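Local coordinates for probable uracil-DNA glycosylase (Acanthamoeba polyphaga mimivirus, PDB 5X55), which is a probable member of the uracil-DNA glycosylase superfamily, with a parallel four-stranded sheet packed among helices, at residues 223-233 with 345-355; 244-252 with 362-370. All coordinates share one frame; numbering follows the deposited sequence.

Of the segments in these contacts, 223-233 comes first: the later turns of helix 219-230 and the loop after it. Helix 244-248 follows, opening residues 244-252 of contact 2 and leading into strand 251-255 at one edge of the parallel sheet. Over a hundred residues later, 345-355 returns to 223-233 and closes the loop of contact 1; the tail 362-370 then returns to 244-252 and closes the second. The loops cross instead of nesting. The two contacts also touch: Trp368 of the tail packs edge-to-face with Phe351 and probably bonds through NE1 to Asn355 OD1, while Leu228 packs on Trp246. Together they tie both helices to helix 350-360 and the C terminus.

Contact 1: 223-233 with 345-355; sequences NIYTNLIKFNH and FNSVDHFGKIN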
loop_
_atom_site.group_PDB
_atom_site.type_symbol
_atom_site.label_atom_id
_atom_site.label_comp_id
_atom_site.label_asym_id
_atom_site.label_seq_id
_atom_site.Cartn_x
_atom_site.Cartn_y
_atom_site.Cartn_z
ATOM N N ASN A 223 1.621 0.847 16.246
ATOM C CA ASN A 223 1.837 2.267 16.494
ATOM C C ASN A 223 0.779 3.113 15.806
ATOM O O ASN A 223 0.333 4.132 16.356
ATOM C CB ASN A 223 3.251 2.662 16.055
ATOM C CG ASN A 223 4.315 2.152 17.024
ATOM O OD1 ASN A 223 3.980 1.699 18.112
ATOM N ND2 ASN A 223 5.593 2.230 16.637
ATOM N N ILE A 224 0.325 2.689 14.625
ATOM C CA ILE A 224 -0.802 3.375 13.990
ATOM C C ILE A 224 -2.031 3.323 14.894
ATOM O O ILE A 224 -2.675 4.348 15.151
ATOM C CB ILE A 224 -1.085 2.771 12.601
ATOM C CG1 ILE A 224 0.092 3.032 11.654
ATOM C CG2 ILE A 224 -2.397 3.313 12.028
ATOM C CD1 ILE A 224 0.159 2.078 10.477
ATOM N N TYR A 225 -2.379 2.123 15.384
ATOM C CA TYR A 225 -3.495 1.982 16.325
ATOM C C TYR A 225 -3.318 2.890 17.540
ATOM O O TYR A 225 -4.264 3.552 17.981
ATOM C CB TYR A 225 -3.611 0.531 16.799
ATOM C CG TYR A 225 -4.112 -0.479 15.797
ATOM C CD1 TYR A 225 -4.905 -0.109 14.714
ATOM C CD2 TYR A 225 -3.804 -1.826 15.953
ATOM C CE1 TYR A 225 -5.369 -1.060 13.817
ATOM C CE2 TYR A 225 -4.268 -2.780 15.069
ATOM C CZ TYR A 225 -5.035 -2.397 14.002
ATOM O OH TYR A 225 -5.466 -3.375 13.141
ATOM N N THR A 226 -2.113 2.906 18.119
ATOM C CA THR A 226 -1.839 3.782 19.257
ATOM C C THR A 226 -2.167 5.233 18.918
ATOM O O THR A 226 -2.752 5.950 19.732
ATOM C CB THR A 226 -0.364 3.639 19.686
ATOM O OG1 THR A 226 -0.136 2.321 20.206
ATOM C CG2 THR A 226 0.040 4.675 20.754
ATOM N N ASN A 227 -1.793 5.679 17.714
ATOM C CA ASN A 227 -2.120 7.034 17.275
ATOM C C ASN A 227 -3.631 7.237 17.163
ATOM O O ASN A 227 -4.160 8.281 17.575
ATOM C CB ASN A 227 -1.430 7.327 15.935
ATOM C CG ASN A 227 -1.629 8.754 15.471
ATOM O OD1 ASN A 227 -2.621 9.081 14.813
ATOM N ND2 ASN A 227 -0.684 9.620 15.816
ATOM N N LEU A 228 -4.350 6.259 16.601
ATOM C CA LEU A 228 -5.810 6.393 16.520
ATOM C C LEU A 228 -6.432 6.522 17.907
ATOM O O LEU A 228 -7.343 7.333 18.113
ATOM C CB LEU A 228 -6.418 5.213 15.770
ATOM C CG LEU A 228 -6.211 5.245 14.249
ATOM C CD1 LEU A 228 -6.117 3.838 13.690
ATOM C CD2 LEU A 228 -7.364 6.010 13.588
ATOM N N ILE A 229 -5.941 5.735 18.874
ATOM C CA ILE A 229 -6.450 5.813 20.244
ATOM C C ILE A 229 -6.162 7.191 20.844
ATOM O O ILE A 229 -7.044 7.836 21.429
ATOM C CB ILE A 229 -5.853 4.669 21.091
ATOM C CG1 ILE A 229 -6.540 3.343 20.735
ATOM C CG2 ILE A 229 -6.018 4.937 22.587
ATOM C CD1 ILE A 229 -5.668 2.123 20.916
ATOM N N LYS A 230 -4.927 7.678 20.668
ATOM C CA LYS A 230 -4.514 8.964 21.233
ATOM C C LYS A 230 -5.390 10.126 20.766
ATOM O O LYS A 230 -5.652 11.063 21.534
ATOM C CB LYS A 230 -3.056 9.226 20.869
ATOM C CG LYS A 230 -2.544 10.586 21.237
ATOM C CD LYS A 230 -1.024 10.645 21.074
ATOM C CE LYS A 230 -0.560 12.094 21.040
ATOM N NZ LYS A 230 0.923 12.211 21.081
ATOM N N PHE A 231 -5.851 10.103 19.519
ATOM C CA PHE A 231 -6.621 11.226 19.014
ATOM C C PHE A 231 -8.104 10.906 18.927
ATOM O O PHE A 231 -8.838 11.562 18.178
ATOM C CB PHE A 231 -6.052 11.684 17.674
ATOM C CG PHE A 231 -4.722 12.373 17.812
ATOM C CD1 PHE A 231 -4.654 13.689 18.250
ATOM C CD2 PHE A 231 -3.548 11.700 17.539
ATOM C CE1 PHE A 231 -3.418 14.345 18.389
ATOM C CE2 PHE A 231 -2.309 12.342 17.672
ATOM C CZ PHE A 231 -2.243 13.667 18.100
ATOM N N ASN A 232 -8.545 9.904 19.689
ATOM C CA ASN A 232 -9.953 9.633 19.966
ATOM C C ASN A 232 -10.695 9.107 18.740
ATOM O O ASN A 232 -11.898 9.301 18.608
ATOM C CB ASN A 232 -10.666 10.875 20.532
ATOM C CG ASN A 232 -11.945 10.517 21.279
ATOM O OD1 ASN A 232 -12.061 9.428 21.847
ATOM N ND2 ASN A 232 -12.911 11.412 21.256
ATOM N N HIS A 233 -9.997 8.447 17.826
ATOM C CA HIS A 233 -10.649 7.834 16.674
ATOM C C HIS A 233 -10.992 6.381 16.923
ATOM O O HIS A 233 -11.640 5.755 16.080
ATOM C CB HIS A 233 -9.744 7.946 15.449
ATOM C CG HIS A 233 -9.339 9.353 15.148
ATOM N ND1 HIS A 233 -10.240 10.316 14.745
ATOM C CD2 HIS A 233 -8.137 9.969 15.228
ATOM C CE1 HIS A 233 -9.607 11.461 14.572
ATOM N NE2 HIS A 233 -8.329 11.277 14.855
ATOM N N PHE A 345 5.680 10.784 13.900
ATOM C CA PHE A 345 4.409 10.130 13.632
ATOM C C PHE A 345 3.450 10.263 14.805
ATOM O O PHE A 345 2.272 10.588 14.618
ATOM C CB PHE A 345 4.637 8.651 13.304
ATOM C CG PHE A 345 3.356 7.898 13.052
ATOM C CD1 PHE A 345 2.650 7.313 14.111
ATOM C CD2 PHE A 345 2.827 7.830 11.764
ATOM C CE1 PHE A 345 1.453 6.646 13.870
ATOM C CE2 PHE A 345 1.634 7.173 11.515
ATOM C CZ PHE A 345 0.949 6.569 12.566
ATOM N N ASN A 346 3.925 9.999 16.021
ATOM C CA ASN A 346 2.995 9.922 17.141
ATOM C C ASN A 346 2.522 11.287 17.634
ATOM O O ASN A 346 1.687 11.335 18.536
ATOM C CB ASN A 346 3.589 9.109 18.313
ATOM C CG ASN A 346 4.850 9.730 18.930
ATOM O OD1 ASN A 346 5.310 10.809 18.544
ATOM N ND2 ASN A 346 5.406 9.031 19.919
ATOM N N SER A 347 3.001 12.384 17.053
ATOM C CA SER A 347 2.562 13.716 17.449
ATOM C C SER A 347 1.527 14.323 16.505
ATOM O O SER A 347 0.967 15.371 16.831
ATOM C CB SER A 347 3.770 14.666 17.553
ATOM O OG SER A 347 4.211 15.064 16.265
ATOM N N VAL A 348 1.257 13.699 15.353
ATOM C CA VAL A 348 0.341 14.232 14.345
ATOM C C VAL A 348 -0.966 13.469 14.417
ATOM O O VAL A 348 -0.981 12.242 14.593
ATOM C CB VAL A 348 0.937 14.132 12.925
ATOM C CG1 VAL A 348 -0.037 14.690 11.885
ATOM C CG2 VAL A 348 2.282 14.832 12.835
ATOM N N ASP A 349 -2.076 14.189 14.276
ATOM C CA ASP A 349 -3.380 13.540 14.214
ATOM C C ASP A 349 -3.685 13.256 12.744
ATOM O O ASP A 349 -4.483 13.940 12.102
ATOM C CB ASP A 349 -4.432 14.415 14.871
ATOM C CG ASP A 349 -5.800 13.769 14.912
ATOM O OD1 ASP A 349 -5.940 12.583 14.561
ATOM O OD2 ASP A 349 -6.745 14.456 15.340
ATOM N N HIS A 350 -3.023 12.216 12.213
ATOM C CA HIS A 350 -3.152 11.882 10.793
ATOM C C HIS A 350 -4.610 11.722 10.382
ATOM O O HIS A 350 -5.061 12.303 9.386
ATOM C CB HIS A 350 -2.391 10.601 10.480
ATOM C CG HIS A 350 -1.014 10.575 11.060
ATOM N ND1 HIS A 350 0.083 11.073 10.394
ATOM C CD2 HIS A 350 -0.562 10.131 12.255
ATOM C CE1 HIS A 350 1.152 10.938 11.153
ATOM N NE2 HIS A 350 0.790 10.357 12.282
ATOM N N PHE A 351 -5.358 10.925 11.146
ATOM C CA PHE A 351 -6.712 10.565 10.758
ATOM C C PHE A 351 -7.693 11.678 11.068
ATOM O O PHE A 351 -8.690 11.829 10.356
ATOM C CB PHE A 351 -7.084 9.247 11.438
ATOM C CG PHE A 351 -6.118 8.144 11.098
ATOM C CD1 PHE A 351 -6.306 7.369 9.960
ATOM C CD2 PHE A 351 -4.980 7.929 11.874
ATOM C CE1 PHE A 351 -5.390 6.371 9.617
ATOM C CE2 PHE A 351 -4.068 6.923 11.548
ATOM C CZ PHE A 351 -4.264 6.155 10.407
ATOM N N GLY A 352 -7.420 12.470 12.108
ATOM C CA GLY A 352 -8.162 13.703 12.295
ATOM C C GLY A 352 -7.997 14.647 11.120
ATOM O O GLY A 352 -8.965 15.249 10.655
ATOM N N LYS A 353 -6.775 14.755 10.596
ATOM C CA LYS A 353 -6.553 15.607 9.432
ATOM C C LYS A 353 -7.273 15.071 8.194
ATOM O O LYS A 353 -7.860 15.851 7.424
ATOM C CB LYS A 353 -5.050 15.760 9.179
ATOM C CG LYS A 353 -4.347 16.383 10.348
ATOM C CD LYS A 353 -3.247 17.341 9.954
ATOM C CE LYS A 353 -2.020 16.612 9.458
ATOM N NZ LYS A 353 -0.847 17.550 9.353
ATOM N N ILE A 354 -7.241 13.746 7.980
ATOM C CA ILE A 354 -8.013 13.163 6.881
ATOM C C ILE A 354 -9.493 13.497 7.033
ATOM O O ILE A 354 -10.179 13.861 6.068
ATOM C CB ILE A 354 -7.799 11.643 6.817
ATOM C CG1 ILE A 354 -6.364 11.310 6.419
ATOM C CG2 ILE A 354 -8.824 11.007 5.865
ATOM C CD1 ILE A 354 -5.969 9.865 6.706
ATOM N N ASN A 355 -10.007 13.343 8.255
ATOM C CA ASN A 355 -11.412 13.602 8.531
ATOM C C ASN A 355 -11.778 15.034 8.194
ATOM O O ASN A 355 -12.795 15.293 7.538
ATOM C CB ASN A 355 -11.708 13.337 10.005
ATOM C CG ASN A 355 -11.762 11.871 10.335
ATOM O OD1 ASN A 355 -11.830 11.015 9.445
ATOM N ND2 ASN A 355 -11.768 11.566 11.632
HETATM O O HOH W 1 -4.904 10.147 14.223
HETATM O O HOH W 2 0.546 8.252 18.684
HETATM O O HOH W 3 -13.022 9.421 13.951
#
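Asp349 lies flat against the ring of Phe231 while its carboxylate holds His233. The carboxylate runs parallel to the ring near its CG and CB, planes 7° apart, and CB of Asp349 sits 3.5 Å from the centroid of the Phe231 ring, a CH-pi contact over its centre. With CG anti to the backbone N (chi1 -177°), Asp349 sends OD1 to His233 NE2, 2.7 Å away; the donor lies on the syn lone pair and the oxygen nearly in the imidazole plane. The same OD1 caps helix 350-360, accepting from Gly352 N at 2.9 Å from above the carboxylate plane. CB of Phe351 covers one face of the His233 ring.

Ahead of helix 350-360, Asn227 packs CB on Phe345 CE1 and turns its amide toward the edge of His350, a ring fixed by its NE2 bond to Phe345 O. ND2 gives Val348 O a nearly straight bond of 2.9 Å. OD1 meets the edges of the His350 and Phe351 rings and accepts from water 1, which donates also to Asp349 OD1 and accepts from Phe351 N. Leu228 lays CD2 over the face of Phe351, 3.5 Å from CD2 of that ring, and the extended Lys230 brings NZ to Asn346 O at 2.8 Å.

Segments 223-230 and 350-355 cross at -63°, joining the end of helix 219-230 to the capped start of helix 350-360; Trp295 of sheet strand 291-295 packs edge-to-face on Phe345 and His350. Three donors, counting the water, converge on Asp349 OD1 and would be expected to stabilise a negative charge there; His233 must carry its hydrogen on NE2.

Contact 2: 244-252 with 362-370; sequences ASWILQGTF and NKKPIFWDL
Trp368 points the edge of its indole into the face of Trp246, a T-shaped pair with planes at 86°. CE3 leads, 3.7 Å from Trp246 CD2 and set toward the rim of the ring below it. The backbone of Trp368 also holds the pyrrole edge of Trp246: Trp246 NE1 donates to Trp368 O at 2.9 Å, with the acceptor near the indole plane. Trp246 is thus met over a face by one part of Trp368 and in its plane by another, which should fix the rotation of its ring.

Gln249, CG anti to its carbonyl carbon (chi1 -61°) and extended from there, reaches across the tail at about a right angle to Phe367 and pairs its amide with that residue's backbone. OE1 accepts from Phe367 N at 2.9 Å and NE2 donates to Phe367 O at 3.1 Å. A second bond from NE2 returns to Ser245 O, and water 5 bridges OE1 to Pro365 O, so both ends of the amide are held. OE1 also lies at the edge of the Phe367 ring, 3.3 Å from CD2, amide and ring planes 18° apart.

Thr251 OG1 touches Ile366 CD1 at 3.5 Å; it and Thr251 N both donate to Trp246 O, from the same face of the carbonyl plane, the N bond belonging to the Schellman motif that ends the helix at Gly250. The irregular tail thus lies along helix 244-248 and the start of strand 251-255; Ile366 also touches Val185 of strand 185-189, and Trp368 leans on Leu228 of helix 219-230.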
loop_
_atom_site.group_PDB
_atom_site.type_symbol
_atom_site.label_atom_id
_atom_site.label_comp_id
_atom_site.label_asym_id
_atom_site.label_seq_id
_atom_site.Cartn_x
_atom_site.Cartn_y
_atom_site.Cartn_z
ATOM N N ALA A 244 -9.044 -4.483 6.140
ATOM C CA ALA A 244 -10.139 -4.587 5.180
ATOM C C ALA A 244 -11.155 -3.453 5.333
ATOM O O ALA A 244 -11.653 -2.905 4.339
ATOM C CB ALA A 244 -10.810 -5.947 5.353
ATOM N N SER A 245 -11.433 -3.053 6.570
ATOM C CA SER A 245 -12.466 -2.055 6.818
ATOM C C SER A 245 -12.096 -0.702 6.219
ATOM O O SER A 245 -12.932 -0.032 5.596
ATOM C CB SER A 245 -12.694 -1.930 8.322
ATOM O OG SER A 245 -13.576 -0.862 8.588
ATOM N N TRP A 246 -10.845 -0.269 6.423
ATOM C CA TRP A 246 -10.413 1.021 5.900
ATOM C C TRP A 246 -10.366 1.007 4.386
ATOM O O TRP A 246 -10.727 1.997 3.734
ATOM C CB TRP A 246 -9.030 1.388 6.450
ATOM C CG TRP A 246 -8.949 1.473 7.923
ATOM C CD1 TRP A 246 -9.987 1.396 8.820
ATOM C CD2 TRP A 246 -7.761 1.642 8.696
ATOM N NE1 TRP A 246 -9.512 1.511 10.095
ATOM C CE2 TRP A 246 -8.144 1.659 10.049
ATOM C CE3 TRP A 246 -6.404 1.781 8.370
ATOM C CZ2 TRP A 246 -7.221 1.792 11.080
ATOM C CZ3 TRP A 246 -5.485 1.925 9.391
ATOM C CH2 TRP A 246 -5.897 1.925 10.734
ATOM N N ILE A 247 -9.884 -0.091 3.810
ATOM C CA ILE A 247 -9.685 -0.139 2.370
ATOM C C ILE A 247 -11.022 -0.156 1.660
ATOM O O ILE A 247 -11.203 0.530 0.645
ATOM C CB ILE A 247 -8.816 -1.352 2.006
ATOM C CG1 ILE A 247 -7.429 -1.201 2.644
ATOM C CG2 ILE A 247 -8.733 -1.566 0.471
ATOM C CD1 ILE A 247 -6.696 -2.511 2.724
ATOM N N LEU A 248 -11.994 -0.902 2.201
ATOM C CA LEU A 248 -13.326 -0.943 1.594
ATOM C C LEU A 248 -13.978 0.435 1.554
ATOM O O LEU A 248 -14.825 0.688 0.691
ATOM C CB LEU A 248 -14.210 -1.922 2.353
ATOM C CG LEU A 248 -13.886 -3.390 2.090
ATOM C CD1 LEU A 248 -14.259 -4.265 3.286
ATOM C CD2 LEU A 248 -14.591 -3.871 0.810
ATOM N N GLN A 249 -13.593 1.334 2.466
ATOM C CA GLN A 249 -14.140 2.685 2.552
ATOM C C GLN A 249 -13.310 3.713 1.794
ATOM O O GLN A 249 -13.508 4.919 1.985
ATOM C CB GLN A 249 -14.276 3.117 4.016
ATOM C CG GLN A 249 -15.232 2.240 4.868
ATOM C CD GLN A 249 -15.219 2.637 6.332
ATOM O OE1 GLN A 249 -15.769 3.672 6.718
ATOM N NE2 GLN A 249 -14.540 1.842 7.149
ATOM N N GLY A 250 -12.388 3.278 0.944
ATOM C CA GLY A 250 -11.656 4.189 0.095
ATOM C C GLY A 250 -10.252 4.545 0.541
ATOM O O GLY A 250 -9.683 5.497 -0.000
ATOM N N THR A 251 -9.668 3.813 1.489
ATOM C CA THR A 251 -8.273 4.015 1.861
ATOM C C THR A 251 -7.400 3.142 0.955
ATOM O O THR A 251 -7.369 1.914 1.101
ATOM C CB THR A 251 -8.041 3.704 3.339
ATOM O OG1 THR A 251 -9.126 4.230 4.112
ATOM C CG2 THR A 251 -6.749 4.376 3.806
ATOM N N PHE A 252 -6.681 3.779 0.028
ATOM C CA PHE A 252 -5.891 3.080 -0.994
ATOM C C PHE A 252 -4.492 2.833 -0.436
ATOM O O PHE A 252 -3.581 3.645 -0.588
ATOM C CB PHE A 252 -5.852 3.908 -2.275
ATOM C CG PHE A 252 -5.251 3.204 -3.472
ATOM C CD1 PHE A 252 -5.926 2.166 -4.101
ATOM C CD2 PHE A 252 -4.046 3.633 -4.010
ATOM C CE1 PHE A 252 -5.402 1.543 -5.224
ATOM C CE2 PHE A 252 -3.510 3.011 -5.140
ATOM C CZ PHE A 252 -4.194 1.957 -5.747
ATOM N N ASN A 362 -17.110 18.082 1.778
ATOM C CA ASN A 362 -18.446 17.463 1.795
ATOM C C ASN A 362 -18.440 16.009 1.327
ATOM O O ASN A 362 -19.493 15.473 0.941
ATOM C CB ASN A 362 -19.453 18.267 0.959
ATOM C CG ASN A 362 -19.638 19.688 1.467
ATOM O OD1 ASN A 362 -19.393 20.653 0.743
ATOM N ND2 ASN A 362 -20.073 19.820 2.715
ATOM N N LYS A 363 -17.279 15.355 1.360
ATOM C CA LYS A 363 -17.170 13.953 0.992
ATOM C C LYS A 363 -17.535 13.059 2.173
ATOM O O LYS A 363 -17.475 13.469 3.334
ATOM C CB LYS A 363 -15.757 13.644 0.505
ATOM C CG LYS A 363 -15.326 14.523 -0.656
ATOM C CD LYS A 363 -13.852 14.358 -0.960
ATOM C CE LYS A 363 -13.552 14.720 -2.400
ATOM N NZ LYS A 363 -12.920 13.562 -3.088
ATOM N N LYS A 364 -17.931 11.825 1.860
ATOM C CA LYS A 364 -18.362 10.907 2.905
ATOM C C LYS A 364 -17.171 10.522 3.779
ATOM O O LYS A 364 -16.083 10.256 3.263
ATOM C CB LYS A 364 -18.987 9.660 2.293
ATOM C CG LYS A 364 -20.020 9.957 1.209
ATOM C CD LYS A 364 -21.094 8.868 1.156
ATOM C CE LYS A 364 -22.200 9.193 0.145
ATOM N NZ LYS A 364 -22.998 10.405 0.511
ATOM N N PRO A 365 -17.334 10.497 5.096
ATOM C CA PRO A 365 -16.190 10.241 5.979
ATOM C C PRO A 365 -15.761 8.780 5.943
ATOM O O PRO A 365 -16.401 7.915 5.341
ATOM C CB PRO A 365 -16.716 10.625 7.367
ATOM C CG PRO A 365 -18.190 10.399 7.269
ATOM C CD PRO A 365 -18.568 10.780 5.848
ATOM N N ILE A 366 -14.634 8.523 6.600
ATOM C CA ILE A 366 -14.121 7.174 6.797
ATOM C C ILE A 366 -14.247 6.841 8.277
ATOM O O ILE A 366 -13.782 7.607 9.134
ATOM C CB ILE A 366 -12.664 7.041 6.330
ATOM C CG1 ILE A 366 -12.567 7.155 4.800
ATOM C CG2 ILE A 366 -12.101 5.728 6.828
ATOM C CD1 ILE A 366 -11.133 7.148 4.260
ATOM N N PHE A 367 -14.892 5.711 8.574
ATOM C CA PHE A 367 -15.069 5.252 9.952
ATOM C C PHE A 367 -13.907 4.338 10.303
ATOM O O PHE A 367 -13.866 3.181 9.883
ATOM C CB PHE A 367 -16.399 4.530 10.118
ATOM C CG PHE A 367 -17.557 5.363 9.755
ATOM C CD1 PHE A 367 -18.097 6.248 10.676
ATOM C CD2 PHE A 367 -18.092 5.309 8.474
ATOM C CE1 PHE A 367 -19.181 7.057 10.336
ATOM C CE2 PHE A 367 -19.168 6.112 8.120
ATOM C CZ PHE A 367 -19.717 6.992 9.057
ATOM N N TRP A 368 -12.970 4.857 11.090
ATOM C CA TRP A 368 -11.744 4.114 11.366
ATOM C C TRP A 368 -11.952 2.996 12.366
ATOM O O TRP A 368 -11.159 2.057 12.392
ATOM C CB TRP A 368 -10.660 5.054 11.891
ATOM C CG TRP A 368 -10.416 6.178 10.955
ATOM C CD1 TRP A 368 -10.777 7.483 11.113
ATOM C CD2 TRP A 368 -9.780 6.085 9.687
ATOM N NE1 TRP A 368 -10.397 8.217 10.017
ATOM C CE2 TRP A 368 -9.783 7.380 9.121
ATOM C CE3 TRP A 368 -9.214 5.030 8.965
ATOM C CZ2 TRP A 368 -9.226 7.649 7.867
ATOM C CZ3 TRP A 368 -8.652 5.296 7.721
ATOM C CH2 TRP A 368 -8.666 6.597 7.184
ATOM N N ASP A 369 -12.981 3.076 13.200
ATOM C CA ASP A 369 -13.065 2.101 14.276
ATOM C C ASP A 369 -13.916 0.893 13.901
ATOM O O ASP A 369 -13.433 -0.234 14.015
ATOM C CB ASP A 369 -13.609 2.750 15.549
ATOM C CG ASP A 369 -13.164 2.019 16.807
ATOM O OD1 ASP A 369 -12.450 1.000 16.683
ATOM O OD2 ASP A 369 -13.534 2.463 17.920
ATOM N N LEU A 370 -15.155 1.117 13.450
ATOM C CA LEU A 370 -16.164 0.070 13.136
ATOM C C LEU A 370 -15.962 -1.343 13.708
ATOM O O LEU A 370 -16.826 -1.841 14.444
ATOM C CB LEU A 370 -16.322 -0.079 11.618
ATOM C CG LEU A 370 -16.937 1.092 10.866
ATOM C CD1 LEU A 370 -17.391 0.666 9.476
ATOM C CD2 LEU A 370 -18.074 1.704 11.658
ATOM O OXT LEU A 370 -14.982 -2.042 13.427
HETATM O O HOH W 4 -13.218 0.646 10.452
HETATM O O HOH W 5 -17.315 5.146 4.739
#